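Local structure of exosome complex component Rrp42 (Methanothermobacter thermautotrophicus, 2WNR) at residues D18-K23 / G202-L207; I60-K65 / L139-I144; G69-D74 / S132-L137; R166-E171 / E182-L187. The protein serves as a non-catalytic subunit of the archaeal RNA-degrading exosome and probably helps to shape the active site of its partner Rrp41. All blocks are in the same frame, centred on the assembly; numbering follows the deposited sequence.

Interaction 1 of 4, residues D18-K23 / G202-L207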
loop_
_atom_site.group_PDB
_atom_site.type_symbol
_atom_site.label_atom_id
_atom_site.label_comp_id
_atom_site.label_asym_id
_atom_site.label_seq_id
_atom_site.Cartn_x
_atom_site.Cartn_y
_atom_site.Cartn_z
ATOM N N ASP A 18 -9.002 39.663 20.968
ATOM C CA ASP A 18 -9.022 40.995 21.578
ATOM C C ASP A 18 -7.615 41.474 21.929
ATOM O O ASP A 18 -7.280 42.641 21.736
ATOM C CB ASP A 18 -9.923 41.009 22.819
ATOM C CG ASP A 18 -11.407 41.115 22.473
ATOM O OD1 ASP A 18 -12.163 41.708 23.280
ATOM O OD2 ASP A 18 -11.817 40.611 21.401
ATOM N N LEU A 19 -6.800 40.551 22.430
ATOM C CA LEU A 19 -5.411 40.813 22.778
ATOM C C LEU A 19 -4.595 41.273 21.560
ATOM O O LEU A 19 -3.947 42.324 21.600
ATOM C CB LEU A 19 -4.808 39.545 23.382
ATOM C CG LEU A 19 -3.551 39.569 24.252
ATOM C CD1 LEU A 19 -3.861 39.887 25.709
ATOM C CD2 LEU A 19 -2.903 38.210 24.143
ATOM N N ILE A 20 -4.643 40.485 20.482
ATOM C CA ILE A 20 -3.904 40.778 19.250
ATOM C C ILE A 20 -4.433 42.002 18.506
ATOM O O ILE A 20 -3.664 42.680 17.826
ATOM C CB ILE A 20 -3.848 39.550 18.314
ATOM C CG1 ILE A 20 -2.835 38.536 18.847
ATOM C CG2 ILE A 20 -3.457 39.955 16.895
ATOM C CD1 ILE A 20 -3.067 37.129 18.380
ATOM N N ASN A 21 -5.731 42.285 18.640
ATOM C CA ASN A 21 -6.322 43.506 18.068
ATOM C C ASN A 21 -5.875 44.755 18.812
ATOM O O ASN A 21 -5.865 45.850 18.252
ATOM C CB ASN A 21 -7.854 43.430 18.016
ATOM C CG ASN A 21 -8.369 42.620 16.827
ATOM O OD1 ASN A 21 -7.638 42.343 15.870
ATOM N ND2 ASN A 21 -9.641 42.237 16.888
ATOM N N ASN A 22 -5.509 44.580 20.079
ATOM C CA ASN A 22 -4.929 45.665 20.864
ATOM C C ASN A 22 -3.403 45.523 20.967
ATOM O O ASN A 22 -2.775 46.016 21.911
ATOM C CB ASN A 22 -5.595 45.779 22.240
ATOM C CG ASN A 22 -5.636 47.216 22.752
ATOM O OD1 ASN A 22 -6.099 48.125 22.059
ATOM N ND2 ASN A 22 -5.154 47.422 23.973
ATOM N N LYS A 23 -2.838 44.828 19.979
ATOM C CA LYS A 23 -1.398 44.798 19.687
ATOM C C LYS A 23 -0.483 44.040 20.653
ATOM O O LYS A 23 0.697 44.371 20.767
ATOM C CB LYS A 23 -0.852 46.214 19.428
ATOM C CG LYS A 23 -0.893 46.638 17.965
ATOM C CD LYS A 23 -2.258 47.175 17.560
ATOM C CE LYS A 23 -2.348 47.347 16.055
ATOM N NZ LYS A 23 -3.665 47.909 15.652
ATOM N N GLY A 202 -7.957 38.135 14.366
ATOM C CA GLY A 202 -8.712 39.374 14.444
ATOM C C GLY A 202 -8.512 40.143 13.161
ATOM O O GLY A 202 -8.709 39.602 12.077
ATOM N N ASN A 203 -8.093 41.400 13.287
ATOM C CA ASN A 203 -7.815 42.251 12.123
ATOM C C ASN A 203 -6.320 42.364 11.824
ATOM O O ASN A 203 -5.894 43.232 11.064
ATOM C CB ASN A 203 -8.391 43.653 12.347
ATOM C CG ASN A 203 -9.877 43.641 12.655
ATOM O OD1 ASN A 203 -10.337 44.394 13.504
ATOM N ND2 ASN A 203 -10.636 42.794 11.961
ATOM N N GLU A 204 -5.523 41.493 12.432
ATOM C CA GLU A 204 -4.076 41.642 12.390
ATOM C C GLU A 204 -3.416 40.432 11.765
ATOM O O GLU A 204 -3.926 39.315 11.876
ATOM C CB GLU A 204 -3.515 41.848 13.808
ATOM C CG GLU A 204 -4.112 43.025 14.591
ATOM C CD GLU A 204 -3.787 44.379 13.984
ATOM O OE1 GLU A 204 -2.793 44.479 13.226
ATOM O OE2 GLU A 204 -4.533 45.348 14.270
ATOM N N ILE A 205 -2.285 40.647 11.108
ATOM C CA ILE A 205 -1.414 39.523 10.780
ATOM C C ILE A 205 -0.254 39.457 11.776
ATOM O O ILE A 205 0.383 40.473 12.079
ATOM C CB ILE A 205 -0.924 39.518 9.310
ATOM C CG1 ILE A 205 -0.350 40.874 8.906
ATOM C CG2 ILE A 205 -2.066 39.100 8.367
ATOM C CD1 ILE A 205 0.643 40.796 7.771
ATOM N N VAL A 206 -0.013 38.265 12.315
ATOM C CA VAL A 206 1.070 38.101 13.270
ATOM C C VAL A 206 2.109 37.151 12.730
ATOM O O VAL A 206 1.767 36.118 12.159
ATOM C CB VAL A 206 0.639 37.686 14.730
ATOM C CG1 VAL A 206 -0.675 38.293 15.175
ATOM C CG2 VAL A 206 0.776 36.210 15.008
ATOM N N LEU A 207 3.375 37.511 12.915
ATOM C CA LEU A 207 4.480 36.726 12.384
ATOM C C LEU A 207 4.849 35.606 13.345
ATOM O O LEU A 207 4.919 35.824 14.551
ATOM C CB LEU A 207 5.690 37.628 12.102
ATOM C CG LEU A 207 7.054 37.036 11.727
ATOM C CD1 LEU A 207 7.016 36.349 10.367
ATOM C CD2 LEU A 207 8.106 38.139 11.737
#

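Interaction 2 of 4, residues I60-K65 / L139-I144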
loop_
_atom_site.group_PDB
_atom_site.type_symbol
_atom_site.label_atom_id
_atom_site.label_comp_id
_atom_site.label_asym_id
_atom_site.label_seq_id
_atom_site.Cartn_x
_atom_site.Cartn_y
_atom_site.Cartn_z
ATOM N N ILE A 60 12.781 20.659 14.725
ATOM C CA ILE A 60 12.882 19.882 13.500
ATOM C C ILE A 60 14.334 19.484 13.277
ATOM O O ILE A 60 15.236 20.309 13.389
ATOM C CB ILE A 60 12.363 20.679 12.263
ATOM C CG1 ILE A 60 10.851 20.886 12.347
ATOM C CG2 ILE A 60 12.707 19.969 10.949
ATOM C CD1 ILE A 60 10.293 21.709 11.218
ATOM N N ILE A 61 14.552 18.212 12.972
ATOM C CA ILE A 61 15.850 17.741 12.529
ATOM C C ILE A 61 15.802 17.392 11.045
ATOM O O ILE A 61 14.898 16.698 10.595
ATOM C CB ILE A 61 16.302 16.535 13.338
ATOM C CG1 ILE A 61 16.564 16.959 14.786
ATOM C CG2 ILE A 61 17.544 15.900 12.704
ATOM C CD1 ILE A 61 16.592 15.822 15.744
ATOM N N VAL A 62 16.766 17.897 10.288
ATOM C CA VAL A 62 16.821 17.623 8.864
ATOM C C VAL A 62 18.113 16.904 8.523
ATOM O O VAL A 62 19.176 17.268 9.000
ATOM C CB VAL A 62 16.686 18.915 8.017
ATOM C CG1 VAL A 62 16.872 18.621 6.535
ATOM C CG2 VAL A 62 15.341 19.566 8.250
ATOM N N GLY A 63 18.012 15.870 7.704
ATOM C CA GLY A 63 19.190 15.210 7.179
ATOM C C GLY A 63 19.217 15.316 5.668
ATOM O O GLY A 63 18.167 15.294 5.016
ATOM N N VAL A 64 20.419 15.444 5.115
ATOM C CA VAL A 64 20.604 15.459 3.672
ATOM C C VAL A 64 21.433 14.234 3.296
ATOM O O VAL A 64 22.576 14.095 3.735
ATOM C CB VAL A 64 21.296 16.754 3.170
ATOM C CG1 VAL A 64 21.387 16.743 1.650
ATOM C CG2 VAL A 64 20.558 17.992 3.626
ATOM N N LYS A 65 20.846 13.349 2.490
ATOM C CA LYS A 65 21.487 12.094 2.098
ATOM C C LYS A 65 21.608 12.005 0.584
ATOM O O LYS A 65 20.616 11.766 -0.101
ATOM C CB LYS A 65 20.703 10.888 2.637
ATOM C CG LYS A 65 20.668 10.766 4.165
ATOM C CD LYS A 65 22.047 10.499 4.769
ATOM C CE LYS A 65 22.509 9.062 4.558
ATOM N NZ LYS A 65 23.811 8.808 5.251
ATOM N N LEU A 139 16.321 15.256 0.913
ATOM C CA LEU A 139 16.085 16.133 2.041
ATOM C C LEU A 139 14.994 15.507 2.913
ATOM O O LEU A 139 13.850 15.387 2.480
ATOM C CB LEU A 139 15.665 17.514 1.546
ATOM C CG LEU A 139 16.732 18.485 1.027
ATOM C CD1 LEU A 139 17.864 17.811 0.271
ATOM C CD2 LEU A 139 16.084 19.518 0.142
ATOM N N ASP A 140 15.363 15.087 4.119
ATOM C CA ASP A 140 14.426 14.444 5.039
ATOM C C ASP A 140 14.180 15.270 6.310
ATOM O O ASP A 140 15.083 15.485 7.123
ATOM C CB ASP A 140 14.890 13.028 5.383
ATOM C CG ASP A 140 14.614 12.043 4.266
ATOM O OD1 ASP A 140 13.416 11.856 3.935
ATOM O OD2 ASP A 140 15.587 11.449 3.730
ATOM N N LEU A 141 12.948 15.738 6.464
ATOM C CA LEU A 141 12.589 16.616 7.563
ATOM C C LEU A 141 11.912 15.797 8.642
ATOM O O LEU A 141 10.916 15.126 8.388
ATOM C CB LEU A 141 11.663 17.738 7.070
ATOM C CG LEU A 141 12.192 18.851 6.149
ATOM C CD1 LEU A 141 13.008 18.336 4.982
ATOM C CD2 LEU A 141 11.034 19.703 5.627
ATOM N N HIS A 142 12.468 15.852 9.845
ATOM C CA HIS A 142 12.012 15.015 10.942
ATOM C C HIS A 142 11.424 15.904 12.036
ATOM O O HIS A 142 12.156 16.544 12.806
ATOM C CB HIS A 142 13.178 14.177 11.470
ATOM C CG HIS A 142 12.828 12.745 11.725
ATOM N ND1 HIS A 142 12.520 11.859 10.714
ATOM C CD2 HIS A 142 12.752 12.038 12.878
ATOM C CE1 HIS A 142 12.260 10.672 11.231
ATOM N NE2 HIS A 142 12.392 10.754 12.543
ATOM N N ILE A 143 10.098 15.958 12.098
ATOM C CA ILE A 143 9.451 16.855 13.041
ATOM C C ILE A 143 9.389 16.143 14.393
ATOM O O ILE A 143 8.729 15.119 14.542
ATOM C CB ILE A 143 8.074 17.369 12.539
ATOM C CG1 ILE A 143 8.229 18.343 11.357
ATOM C CG2 ILE A 143 7.373 18.128 13.615
ATOM C CD1 ILE A 143 8.683 17.731 10.039
ATOM N N ILE A 144 10.106 16.714 15.358
ATOM C CA ILE A 144 10.371 16.121 16.661
ATOM C C ILE A 144 9.419 16.661 17.724
ATOM O O ILE A 144 9.039 15.945 18.650
ATOM C CB ILE A 144 11.847 16.415 17.061
ATOM C CG1 ILE A 144 12.831 15.819 16.034
ATOM C CG2 ILE A 144 12.176 15.929 18.437
ATOM C CD1 ILE A 144 12.725 14.307 15.805
#

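Interaction 3 of 4, residues G69-D74 / S132-L137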
loop_
_atom_site.group_PDB
_atom_site.type_symbol
_atom_site.label_atom_id
_atom_site.label_comp_id
_atom_site.label_asym_id
_atom_site.label_seq_id
_atom_site.Cartn_x
_atom_site.Cartn_y
_atom_site.Cartn_z
ATOM N N GLY A 69 21.737 8.111 -9.026
ATOM C CA GLY A 69 20.779 7.405 -9.879
ATOM C C GLY A 69 20.410 8.097 -11.176
ATOM O O GLY A 69 21.052 9.074 -11.579
ATOM N N GLU A 70 19.381 7.562 -11.835
ATOM C CA GLU A 70 18.811 8.127 -13.066
ATOM C C GLU A 70 18.196 9.511 -12.838
ATOM O O GLU A 70 17.446 9.706 -11.870
ATOM C CB GLU A 70 17.726 7.201 -13.640
ATOM C CG GLU A 70 18.221 5.962 -14.386
ATOM C CD GLU A 70 17.095 4.973 -14.706
ATOM O OE1 GLU A 70 16.212 4.739 -13.836
ATOM O OE2 GLU A 70 17.106 4.412 -15.825
ATOM N N PRO A 71 18.535 10.481 -13.715
ATOM C CA PRO A 71 17.808 11.745 -13.831
ATOM C C PRO A 71 16.473 11.554 -14.551
ATOM O O PRO A 71 16.276 10.535 -15.228
ATOM C CB PRO A 71 18.741 12.602 -14.694
ATOM C CG PRO A 71 19.542 11.614 -15.482
ATOM C CD PRO A 71 19.783 10.509 -14.496
ATOM N N PHE A 72 15.574 12.529 -14.413
ATOM C CA PHE A 72 14.280 12.492 -15.091
ATOM C C PHE A 72 14.444 12.508 -16.620
ATOM O O PHE A 72 15.352 13.167 -17.139
ATOM C CB PHE A 72 13.381 13.638 -14.615
ATOM C CG PHE A 72 12.982 13.539 -13.166
ATOM C CD1 PHE A 72 12.230 12.453 -12.700
ATOM C CD2 PHE A 72 13.339 14.536 -12.265
ATOM C CE1 PHE A 72 11.851 12.355 -11.348
ATOM C CE2 PHE A 72 12.961 14.452 -10.902
ATOM C CZ PHE A 72 12.214 13.358 -10.448
ATOM N N PRO A 73 13.576 11.769 -17.344
ATOM C CA PRO A 73 13.746 11.561 -18.787
ATOM C C PRO A 73 13.840 12.853 -19.602
ATOM O O PRO A 73 14.442 12.854 -20.675
ATOM C CB PRO A 73 12.482 10.785 -19.177
ATOM C CG PRO A 73 12.072 10.092 -17.926
ATOM C CD PRO A 73 12.380 11.070 -16.837
ATOM N N ASP A 74 13.251 13.933 -19.090
ATOM C CA ASP A 74 13.249 15.218 -19.794
ATOM C C ASP A 74 14.082 16.320 -19.116
ATOM O O ASP A 74 13.993 17.495 -19.491
ATOM C CB ASP A 74 11.811 15.688 -20.100
ATOM C CG ASP A 74 10.898 15.675 -18.871
ATOM O OD1 ASP A 74 11.255 15.055 -17.833
ATOM O OD2 ASP A 74 9.806 16.287 -18.956
ATOM N N SER A 132 21.601 9.707 -17.359
ATOM C CA SER A 132 21.977 8.397 -16.813
ATOM C C SER A 132 22.334 8.420 -15.320
ATOM O O SER A 132 21.695 7.726 -14.529
ATOM C CB SER A 132 23.134 7.789 -17.619
ATOM O OG SER A 132 23.364 6.442 -17.247
ATOM N N LYS A 133 23.363 9.190 -14.947
ATOM C CA LYS A 133 23.846 9.237 -13.555
ATOM C C LYS A 133 23.945 10.665 -13.026
ATOM O O LYS A 133 24.645 11.498 -13.600
ATOM C CB LYS A 133 25.207 8.543 -13.418
ATOM C CG LYS A 133 25.211 7.052 -13.739
ATOM C CD LYS A 133 24.983 6.216 -12.501
ATOM C CE LYS A 133 25.247 4.746 -12.747
ATOM N NZ LYS A 133 24.148 4.122 -13.530
ATOM N N VAL A 134 23.227 10.943 -11.944
ATOM C CA VAL A 134 23.322 12.232 -11.259
ATOM C C VAL A 134 23.191 12.073 -9.742
ATOM O O VAL A 134 22.763 11.031 -9.253
ATOM C CB VAL A 134 22.269 13.292 -11.745
ATOM C CG1 VAL A 134 22.333 13.544 -13.253
ATOM C CG2 VAL A 134 20.853 13.017 -11.223
ATOM N N TRP A 135 23.546 13.121 -9.007
ATOM C CA TRP A 135 23.392 13.130 -7.562
ATOM C C TRP A 135 21.940 13.392 -7.161
ATOM O O TRP A 135 21.327 14.366 -7.597
ATOM C CB TRP A 135 24.316 14.166 -6.914
ATOM C CG TRP A 135 25.712 13.681 -6.647
ATOM C CD1 TRP A 135 26.863 14.170 -7.190
ATOM C CD2 TRP A 135 26.107 12.626 -5.759
ATOM N NE1 TRP A 135 27.948 13.487 -6.704
ATOM C CE2 TRP A 135 27.516 12.535 -5.821
ATOM C CE3 TRP A 135 25.407 11.751 -4.912
ATOM C CZ2 TRP A 135 28.244 11.602 -5.077
ATOM C CZ3 TRP A 135 26.134 10.817 -4.169
ATOM C CH2 TRP A 135 27.540 10.751 -4.263
ATOM N N MET A 136 21.397 12.511 -6.334
ATOM C CA MET A 136 20.053 12.705 -5.804
ATOM C C MET A 136 20.141 13.085 -4.335
ATOM O O MET A 136 20.656 12.318 -3.510
ATOM C CB MET A 136 19.221 11.439 -5.963
ATOM C CG MET A 136 18.980 11.042 -7.404
ATOM S SD MET A 136 17.917 9.600 -7.562
ATOM C CE MET A 136 18.948 8.298 -6.862
ATOM N N LEU A 137 19.653 14.279 -4.023
ATOM C CA LEU A 137 19.676 14.795 -2.658
ATOM C C LEU A 137 18.363 14.508 -1.953
ATOM O O LEU A 137 17.354 15.139 -2.260
ATOM C CB LEU A 137 19.918 16.302 -2.677
ATOM C CG LEU A 137 21.317 16.907 -2.593
ATOM C CD1 LEU A 137 22.407 16.060 -3.227
ATOM C CD2 LEU A 137 21.275 18.292 -3.216
#

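Interaction 4 of 4, residues R166-E171 / E182-L187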
loop_
_atom_site.group_PDB
_atom_site.type_symbol
_atom_site.label_atom_id
_atom_site.label_comp_id
_atom_site.label_asym_id
_atom_site.label_seq_id
_atom_site.Cartn_x
_atom_site.Cartn_y
_atom_site.Cartn_z
ATOM N N ARG A 166 28.294 17.976 2.919
ATOM C CA ARG A 166 29.533 17.689 2.205
ATOM C C ARG A 166 29.333 16.355 1.493
ATOM O O ARG A 166 28.868 15.394 2.106
ATOM C CB ARG A 166 30.726 17.602 3.171
ATOM C CG ARG A 166 30.995 18.854 4.009
ATOM C CD ARG A 166 31.670 19.982 3.199
ATOM N NE ARG A 166 31.805 21.222 3.976
ATOM C CZ ARG A 166 30.820 22.100 4.193
ATOM N NH1 ARG A 166 29.598 21.902 3.694
ATOM N NH2 ARG A 166 31.059 23.187 4.921
ATOM N N ILE A 167 29.653 16.301 0.200
ATOM C CA ILE A 167 29.487 15.065 -0.580
ATOM C C ILE A 167 30.774 14.640 -1.283
ATOM O O ILE A 167 31.581 15.493 -1.659
ATOM C CB ILE A 167 28.334 15.153 -1.615
ATOM C CG1 ILE A 167 28.615 16.222 -2.677
ATOM C CG2 ILE A 167 27.010 15.398 -0.920
ATOM C CD1 ILE A 167 27.792 16.056 -3.946
ATOM N N PRO A 168 30.972 13.321 -1.462
ATOM C CA PRO A 168 32.175 12.833 -2.137
ATOM C C PRO A 168 32.243 13.290 -3.595
ATOM O O PRO A 168 31.206 13.472 -4.243
ATOM C CB PRO A 168 32.032 11.311 -2.062
ATOM C CG PRO A 168 30.577 11.072 -1.873
ATOM C CD PRO A 168 30.097 12.212 -1.040
ATOM N N ALA A 169 33.460 13.501 -4.088
ATOM C CA ALA A 169 33.666 13.853 -5.480
ATOM C C ALA A 169 33.319 12.659 -6.354
ATOM O O ALA A 169 33.760 11.537 -6.100
ATOM C CB ALA A 169 35.096 14.287 -5.715
ATOM N N ALA A 170 32.502 12.908 -7.368
ATOM C CA ALA A 170 32.152 11.883 -8.335
ATOM C C ALA A 170 32.884 12.112 -9.673
ATOM O O ALA A 170 32.550 13.021 -10.437
ATOM C CB ALA A 170 30.643 11.831 -8.522
ATOM N N GLU A 171 33.903 11.293 -9.923
ATOM C CA GLU A 171 34.673 11.356 -11.175
ATOM C C GLU A 171 34.115 10.377 -12.204
ATOM O O GLU A 171 33.489 9.370 -11.844
ATOM C CB GLU A 171 36.170 11.082 -10.934
ATOM C CG GLU A 171 37.020 12.333 -10.664
ATOM C CD GLU A 171 37.029 12.776 -9.203
ATOM O OE1 GLU A 171 36.056 12.480 -8.463
ATOM O OE2 GLU A 171 38.008 13.437 -8.793
ATOM N N GLU A 182 37.863 10.905 -0.818
ATOM C CA GLU A 182 38.969 11.712 -0.298
ATOM C C GLU A 182 38.666 13.208 -0.437
ATOM O O GLU A 182 38.830 13.971 0.517
ATOM C CB GLU A 182 40.313 11.357 -0.969
ATOM C CG GLU A 182 40.613 9.852 -1.155
ATOM C CD GLU A 182 40.401 9.010 0.102
ATOM O OE1 GLU A 182 41.405 8.673 0.764
ATOM O OE2 GLU A 182 39.237 8.677 0.421
ATOM N N LYS A 183 38.214 13.612 -1.623
ATOM C CA LYS A 183 37.853 15.004 -1.891
ATOM C C LYS A 183 36.372 15.254 -1.576
ATOM O O LYS A 183 35.505 15.083 -2.437
ATOM C CB LYS A 183 38.184 15.367 -3.346
ATOM C CG LYS A 183 38.074 16.856 -3.699
ATOM C CD LYS A 183 38.463 17.092 -5.160
ATOM C CE LYS A 183 38.656 18.570 -5.482
ATOM N NZ LYS A 183 39.497 18.753 -6.707
ATOM N N MET A 184 36.099 15.647 -0.331
ATOM C CA MET A 184 34.749 16.008 0.108
ATOM C C MET A 184 34.416 17.441 -0.302
ATOM O O MET A 184 35.212 18.353 -0.086
ATOM C CB MET A 184 34.599 15.836 1.625
ATOM C CG MET A 184 34.628 14.392 2.102
ATOM S SD MET A 184 33.420 13.332 1.278
ATOM C CE MET A 184 31.907 13.789 2.123
ATOM N N GLN A 185 33.239 17.629 -0.890
ATOM C CA GLN A 185 32.865 18.920 -1.462
ATOM C C GLN A 185 31.541 19.462 -0.920
ATOM O O GLN A 185 30.609 18.694 -0.653
ATOM C CB GLN A 185 32.801 18.828 -2.992
ATOM C CG GLN A 185 34.162 18.637 -3.674
ATOM C CD GLN A 185 34.087 18.690 -5.197
ATOM O OE1 GLN A 185 33.280 17.998 -5.821
ATOM N NE2 GLN A 185 34.944 19.506 -5.798
ATOM N N PRO A 186 31.455 20.794 -0.743
ATOM C CA PRO A 186 30.170 21.401 -0.416
ATOM C C PRO A 186 29.225 21.299 -1.604
ATOM O O PRO A 186 29.683 21.109 -2.735
ATOM C CB PRO A 186 30.531 22.867 -0.158
ATOM C CG PRO A 186 31.971 22.849 0.195
ATOM C CD PRO A 186 32.558 21.766 -0.651
ATOM N N LEU A 187 27.921 21.398 -1.350
ATOM C CA LEU A 187 26.952 21.483 -2.436
ATOM C C LEU A 187 27.115 22.826 -3.146
ATOM O O LEU A 187 27.394 23.832 -2.490
ATOM C CB LEU A 187 25.520 21.336 -1.927
ATOM C CG LEU A 187 25.065 20.003 -1.334
ATOM C CD1 LEU A 187 23.627 20.118 -0.859
ATOM C CD2 LEU A 187 25.208 18.862 -2.322
#

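Interaction 1 of 4, residues D18-K23 / G202-L207
Ile20, Asn21 and Lys23 meet Gly202 to Glu204 and Val206 where a Schellman-capped helix end lies against a beta-hairpin. Lys23, with positive phi, is the C-prime residue of the Schellman motif that closes helix 11-21. Gly202 and Asn203 form the tight turn between strands 193-201 and 204-207. Asn21 OD1 accepts a hydrogen bond from Asn203 N at 2.8 Å. The bond is nearly straight (175°) and falls on a lone pair in the carbonyl plane. The same OD1 lies near Gly202 CA.

Glu204 reaches towards the helix end, its chain bent at chi2 (-66°), which folds CD back from an extended course towards Lys23 CE. Its CG passes Ile20 O at 3.3 Å. Its OE2 forms a salt bridge with Lys23 NZ at 3.0 Å, the amine sitting above the carboxylate plane. An alanine in place of Glu204 would probably leave Lys23 NZ without this acidic mate and uncover the Ile20 carbonyl. Further in, Ile20 CG2 packs on Glu204 CB at 3.6 Å and on Val206 CG1 at 3.7 Å.

Ile20 also touches Ile201 of strand 193-201. Arg25 and Leu31 cover Val206, and helix 244-268 packs on Ile205 and Leu207.

Interaction 2 of 4, residues I60-K65 / L139-I144
Ile60 to Val64 and Leu139 to Ile144 pair as neighbouring antiparallel strands in the sheet of the RNase PH-like domain. Ile61 with His142 and Gly63 with Asp140 are the hydrogen-bonded pairs, each closed by two backbone bonds.

The side chains of Ile60, Val62, Val64, Leu139, Leu141 and Ile143 share one face. Cross-strand partners there lie side by side and point the same way. Ile60 carries CG1 beside its backbone N (chi1 -68°), and this carbon meets Ile143 CG1 at 3.8 Å. Val62 has CG1 anti to its N (chi1 175°), which leaves CG2 to meet Leu141 CG at 3.9 Å. Val64 has the same first torsion, yet here it is CG1 that meets Leu139 CD1 at 3.9 Å.

Ile61, Asp140 and His142 face the other way. Ile61 CD1 reaches Ile144 CG1 at 3.8 Å, the two side chains crossing at a slant. A subunit of another protein, probably Rrp41, covers this side. Outside the strand pair, Asp140 OD1 is salt-bridged to a basic side chain of that other subunit, and one of its aromatic rings stacks edge-to-face with His142.

The all-apolar face lies under helix 150-164, where Val62 and Val64 touch Ala161. Strand 80-87 flanks Leu139, Leu141 and Ile143. Strand 49-55 bonds to the other edge of strand 58-69, Val53 with Ile60 and Ser51 with Val62.

Interaction 3 of 4, residues G69-D74 / S132-L137
Gly69 and Pro71 lie against Ser132 to Met136, where the end of strand 58-69 runs into a loop beside the start of strand 133-145. Gly69 and Val134 make an antiparallel hydrogen-bonded pair. Gly69 N gives to Val134 O at 3.1 Å, and Val134 N gives to Gly69 O at 2.9 Å. Ser132 and Lys133 form a classic beta bulge towards strand 127-129.

The Pro71 ring can be followed atom by atom. CB touches Val134 CG1 at 4.0 Å, with Val134 CG2 about as close. Pro71 CG lies by Ser132 N at 3.4 Å and near Val134 CG1. Pro71 CD lies 3.4 Å from Ser132 O. An alanine here would probably open a gap beside the Ser132 peptide and set the loop backbone free of the ring's constraint, while CB could still meet Val134.

Met136 approaches from further along the strand. Its chain is bent at chi3 (-67°), and CE reaches Gly69 N at 3.5 Å.

Glu70 CA adds a CA-H...O contact to Ser132 O at 3.3 Å. Backbone bonds and apolar carbons thus carry the contact, with no salt bridge between the two segments.

Interaction 4 of 4, residues R166-E171 / E182-L187
Ile167 and Gln185 form the hydrogen-bonded pair at the heart of this contact, between strand 166-173 and the short antiparallel strand 184-186. Ile167 N gives to Gln185 O at 2.7 Å. Gln185 N returns a bond to Ile167 O at 2.8 Å.

The buried side lies around Ile167, Ala169 and Leu187. Ile167 CD1 and CG2 both meet Leu187 CD2 at 4.1 Å, the side chains crossing at about a right angle. Trp135 of strand 133-145 also touches Ile167. Ala169 CB lies 3.4 Å from Lys183 O, but the bond from Ala169 N to that oxygen is weak and bent.

The other side faces solvent. Met184, though exposed, still packs closely on strand 166-173. It bends at chi2 (-54°) and again at chi3 (-78°), which folds CE back to 3.4 Å from Arg166 O. Its SD lies 3.7 Å from Pro168 CA. The Arg166 and Pro186 end is looser. There the Arg166 guanidinium has Pro186 CG 4.0 Å above one face, offset toward the rim. Arg166 NH1 donates a hydrogen bond to Leu163 O, outside the strand pair. Lys183 extends away from strand 166-173.

The chemistry is therefore divided. Backbone bonds and buried aliphatic groups join the strands, whereas the charged ends of Arg166 and Lys183 add no salt bridge across them.

Overall arrangement
Interactions 2 and 3 share strand 133-145 and run along the same sheet, their centres about 22 Å apart. They touch where Val64 CG1 meets Leu137 CG at 4.2 Å. Interaction 4 belongs to a separate small sheet, yet it packs on interaction 3, centre to centre about 17 Å. Trp135 CZ2 lies 3.6 Å from Pro168 O, and Leu137 CD2 lies 3.8 Å from Leu187 CD1. Interaction 1 lies on the opposite side of the chain's centre from the other three, its centre about 47 Å from that of interaction 3 and 49 Å from that of interaction 4. Of the four, interaction 2 alone touches another protein chain, probably Rrp41, consistent with the predicted role in structuring the Rrp41 active site.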